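Putative acetoin utilization protein, acetoin dehydrogenase (Thermus thermophilus, PDB 5AWE) is of unknown function, but its paired CBS domains and ACT domain suggest that it may sense small ligands and regulate a partner process. Local coordinates at residues G139-T144 against V205-G210; V167-A172 against L181-V186. All coordinates share one frame; numbering follows the deposited sequence.

Both interactions are antiparallel strand pairings in one four-stranded sheet, that of the ACT domain, whose order is 165-175, 178-186, 141-148, 203-209. Interaction 1 joins an inner strand to one outermost strand of the sheet within this chain and interaction 2 joins the other inner strand to the other outermost one, with about 9 Å between their centres. Along the chain, interaction 2 is a local hairpin nested inside the loop that interaction 1 closes. The inner strands are direct neighbours, and Arg184 of interaction 2 reaches the C-terminal carboxylate of interaction 1 through a probable hydrogen bond from NH1 to Gly210 O. Both contacts also touch the second subunit, which ties this sheet to the assembly.

Interaction 1: G139-T144 against V205-G210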
# COMPACT_ATOMS: atom_id res chain seq x y z
N GLY A 139 45.96 19.00 -5.72
CA GLY A 139 46.83 19.41 -4.64
C GLY A 139 47.36 20.82 -4.87
O GLY A 139 46.63 21.71 -5.32
N GLY A 140 48.63 21.03 -4.56
CA GLY A 140 49.18 22.37 -4.66
C GLY A 140 48.68 23.22 -3.51
O GLY A 140 48.48 22.72 -2.40
N LEU A 141 48.47 24.51 -3.77
CA LEU A 141 48.01 25.43 -2.74
C LEU A 141 46.76 26.18 -3.15
O LEU A 141 46.65 26.65 -4.29
CB LEU A 141 49.11 26.45 -2.40
CG LEU A 141 50.35 25.94 -1.66
CD1 LEU A 141 51.17 27.14 -1.16
CD2 LEU A 141 49.92 25.07 -0.50
N ARG A 142 45.84 26.29 -2.21
CA ARG A 142 44.67 27.14 -2.38
C ARG A 142 44.96 28.49 -1.71
O ARG A 142 45.10 28.58 -0.49
CB ARG A 142 43.46 26.46 -1.75
CG ARG A 142 42.17 27.26 -1.80
CD ARG A 142 41.11 26.58 -0.96
NE ARG A 142 39.78 27.13 -1.15
CZ ARG A 142 39.24 28.06 -0.36
NH1 ARG A 142 39.93 28.54 0.66
NH2 ARG A 142 38.00 28.48 -0.58
N ILE A 143 45.05 29.54 -2.51
CA ILE A 143 45.46 30.85 -2.02
C ILE A 143 44.33 31.85 -2.20
O ILE A 143 43.93 32.14 -3.33
CB ILE A 143 46.72 31.35 -2.77
CG1 ILE A 143 47.87 30.35 -2.60
CG2 ILE A 143 47.15 32.73 -2.23
CD1 ILE A 143 49.12 30.69 -3.39
N THR A 144 43.82 32.38 -1.10
CA THR A 144 42.96 33.55 -1.17
C THR A 144 43.84 34.78 -1.11
O THR A 144 44.62 34.94 -0.18
CB THR A 144 41.97 33.61 0.01
OG1 THR A 144 41.18 32.42 0.03
CG2 THR A 144 41.05 34.81 -0.15
N VAL A 205 45.56 36.73 2.00
CA VAL A 205 44.57 36.54 3.05
C VAL A 205 44.76 35.22 3.80
O VAL A 205 44.82 35.21 5.03
CB VAL A 205 43.14 36.59 2.48
CG1 VAL A 205 42.12 36.45 3.60
CG2 VAL A 205 42.92 37.90 1.73
N ASP A 206 44.85 34.11 3.07
CA ASP A 206 45.14 32.83 3.70
C ASP A 206 45.61 31.75 2.73
O ASP A 206 45.49 31.90 1.52
CB ASP A 206 43.90 32.32 4.45
CG ASP A 206 42.99 31.51 3.57
OD1 ASP A 206 42.65 32.00 2.47
OD2 ASP A 206 42.62 30.39 3.97
N VAL A 207 46.15 30.67 3.28
CA VAL A 207 46.75 29.61 2.48
C VAL A 207 46.51 28.22 3.09
O VAL A 207 46.84 27.96 4.25
CB VAL A 207 48.26 29.81 2.34
CG1 VAL A 207 48.87 28.68 1.53
CG2 VAL A 207 48.55 31.16 1.70
N ARG A 208 45.94 27.32 2.29
CA ARG A 208 45.84 25.93 2.69
C ARG A 208 46.12 25.00 1.51
O ARG A 208 46.18 25.45 0.36
CB ARG A 208 44.46 25.63 3.27
CG ARG A 208 43.30 26.19 2.48
CD ARG A 208 42.65 27.32 3.27
NE ARG A 208 41.37 26.93 3.83
CZ ARG A 208 41.21 26.19 4.92
NH1 ARG A 208 39.99 25.89 5.34
NH2 ARG A 208 42.27 25.74 5.58
N PRO A 209 46.33 23.70 1.78
CA PRO A 209 46.61 22.69 0.76
C PRO A 209 45.49 22.56 -0.27
O PRO A 209 44.31 22.58 0.07
CB PRO A 209 46.79 21.40 1.57
CG PRO A 209 47.22 21.88 2.91
CD PRO A 209 46.45 23.14 3.14
N GLY A 210 45.88 22.42 -1.54
CA GLY A 210 44.91 22.21 -2.59
C GLY A 210 43.92 21.11 -2.26
O GLY A 210 42.71 21.32 -2.46
OXT GLY A 210 44.36 20.04 -1.80
O HOH W 1 43.04 29.59 1.17
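Gly139 O takes a CA-H...O contact from Gly210 CA, and Gly140 O receives the amide of that C-terminal residue, Gly210 N, at 2.8 Å, the donor standing well above the carbonyl plane. Leu141 sends CD1 to Val207 CG1 at 3.9 Å. Arg142 pairs with Arg208 through two backbone bonds; Arg142 N to Arg208 O is the shorter, at 2.7 Å. Arg142 CG lies anti to the backbone N (chi1 178°) and its chain runs extended to NE, while Arg208 bends at chi2 and chi3. The side chains run side by side, bringing Arg142 NH1 within 3.8 Å of Arg208 NE, guanidinium planes 75° apart. These like charges probably repel, but Arg142 NE has a salt bridge to Glu95 of the second subunit, whose Pro93 packs against both arginines, and Asp206 OD2 lies 3.7 Å from Arg208 NE, a long pairing of charges alone. Ile143 makes a looser contact, CG1 to Val207 CG2. At Thr144 the partner strand forms a classic beta bulge: Val205 N (3.0 Å) and, weakly, Asp206 N both bond to Thr144 O. Thr144 OG1 gives a weak bond to Asp206 OD1 at 2.9 Å. Strand 203-209 is outermost in the chain's ACT-domain sheet; strand 178-186 flanks 141-148 on its other edge, and helix 193-199 packs on Leu141 and Ile143.

Interaction 2: V167-A172 against L181-V186; sequences VSIATA and LVMRVV
Ile169 has CG1 anti to its carbonyl carbon (chi1 -68°) and Met183, a selenomethionine, has CG anti to its backbone N (chi1 -171°), which sets CG1 of the isoleucine 3.8 Å from CG of Met183. The two chains lie side by side and point the same way, and a bend at chi3 of Met183 (-142°) brings its CE to 3.8 Å from Ile169 CD1. The other branch of the isoleucine, CG2, meets Leu181 CD2 at 3.9 Å. An alanine in place of Ile169 would probably open a gap between Leu181 and Met183, leaving the selenomethionine methyl freer to turn. Ala170, Val182, Ser168 and Arg184 occupy the other face, where a water bridges Ser168 OG and Val182 O, donating to both; Ser168 OG also bonds to Leu134 O. Toward the ends, Val167 CG2 packs on Val186 CG2 at 3.6 Å, the side chains crossing at about a right angle, and Ala172 CB touches Val182 CG2. Four backbone bonds hold the ladder, from Val167 N to Arg184 O at 3.0 Å, nearly straight, to Val182 N to Ala170 O at 2.7 Å. Helix 153-158 covers the Ile169 face through Leu154 and Met157. Across the outer edge, Ile169 and Thr171 make backbone hydrogen bonds to the second subunit, and Ile169 packs on Ile169 of the second subunit. Strands 165-175 and 178-186 are the second and third of the ferredoxin-like beta-alpha-beta-beta-alpha-beta fold of an ACT domain, whose edge strand here joins two subunits.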
# COMPACT_ATOMS: atom_id res chain seq x y z
N VAL A 167 46.28 27.20 -12.08
CA VAL A 167 45.32 26.30 -12.73
C VAL A 167 43.91 26.90 -12.79
O VAL A 167 43.15 26.63 -13.72
CB VAL A 167 45.29 24.94 -12.01
CG1 VAL A 167 44.19 24.06 -12.58
CG2 VAL A 167 46.63 24.25 -12.17
N SER A 168 43.57 27.72 -11.79
CA SER A 168 42.28 28.39 -11.79
C SER A 168 42.21 29.55 -10.81
O SER A 168 42.83 29.54 -9.75
CB SER A 168 41.15 27.40 -11.47
OG SER A 168 41.24 26.96 -10.13
N ILE A 169 41.42 30.55 -11.19
CA ILE A 169 41.17 31.72 -10.36
C ILE A 169 39.66 31.92 -10.26
O ILE A 169 38.96 31.88 -11.28
CB ILE A 169 41.82 32.98 -10.96
CG1 ILE A 169 43.34 32.86 -10.89
CG2 ILE A 169 41.36 34.22 -10.22
CD1 ILE A 169 44.08 33.91 -11.70
N ALA A 170 39.18 32.11 -9.03
CA ALA A 170 37.80 32.51 -8.80
C ALA A 170 37.72 33.78 -7.95
O ALA A 170 38.61 34.05 -7.13
CB ALA A 170 37.03 31.39 -8.13
N THR A 171 36.65 34.55 -8.16
CA THR A 171 36.40 35.76 -7.37
C THR A 171 35.52 35.44 -6.17
O THR A 171 34.32 35.25 -6.31
CB THR A 171 35.70 36.85 -8.21
OG1 THR A 171 36.51 37.18 -9.34
CG2 THR A 171 35.47 38.11 -7.39
N ALA A 172 36.12 35.37 -4.98
CA ALA A 172 35.34 35.10 -3.78
C ALA A 172 34.43 36.29 -3.46
O ALA A 172 33.34 36.11 -2.93
CB ALA A 172 36.25 34.81 -2.60
N LEU A 181 40.46 36.98 -4.60
CA LEU A 181 40.61 35.83 -5.48
C LEU A 181 40.89 34.55 -4.69
O LEU A 181 41.67 34.55 -3.74
CB LEU A 181 41.75 36.07 -6.48
CG LEU A 181 41.67 37.39 -7.26
CD1 LEU A 181 42.92 37.55 -8.12
CD2 LEU A 181 40.40 37.40 -8.13
N VAL A 182 40.25 33.47 -5.10
CA VAL A 182 40.67 32.15 -4.66
C VAL A 182 41.43 31.52 -5.83
O VAL A 182 40.89 31.36 -6.93
CB VAL A 182 39.45 31.26 -4.24
CG1 VAL A 182 39.92 29.87 -3.84
CG2 VAL A 182 38.73 31.91 -3.07
N MSE A 183 42.69 31.21 -5.58
CA MSE A 183 43.60 30.85 -6.66
C MSE A 183 44.23 29.51 -6.32
O MSE A 183 44.66 29.30 -5.19
CB MSE A 183 44.70 31.93 -6.81
CG MSE A 183 45.60 31.78 -8.04
SE MSE A 183 47.06 32.88 -8.00
CE MSE A 183 47.14 33.32 -9.60
N ARG A 184 44.25 28.60 -7.28
CA ARG A 184 44.93 27.33 -7.08
C ARG A 184 46.17 27.28 -7.93
O ARG A 184 46.12 27.49 -9.14
CB ARG A 184 43.99 26.17 -7.40
CG ARG A 184 43.01 25.91 -6.27
CD ARG A 184 41.92 24.94 -6.64
NE ARG A 184 40.94 24.86 -5.55
CZ ARG A 184 41.07 24.09 -4.47
NH1 ARG A 184 42.15 23.33 -4.32
NH2 ARG A 184 40.13 24.08 -3.54
N VAL A 185 47.30 27.03 -7.28
CA VAL A 185 48.59 27.01 -7.96
C VAL A 185 49.25 25.67 -7.73
O VAL A 185 49.05 25.04 -6.68
CB VAL A 185 49.51 28.14 -7.44
CG1 VAL A 185 48.89 29.52 -7.77
CG2 VAL A 185 49.71 28.00 -5.93
N VAL A 186 50.02 25.22 -8.71
CA VAL A 186 50.66 23.91 -8.65
C VAL A 186 52.07 23.95 -9.22
O VAL A 186 52.48 24.95 -9.82
CB VAL A 186 49.87 22.85 -9.45
CG1 VAL A 186 48.46 22.69 -8.89
CG2 VAL A 186 49.83 23.25 -10.92
O HOH W 2 40.21 28.57 -7.74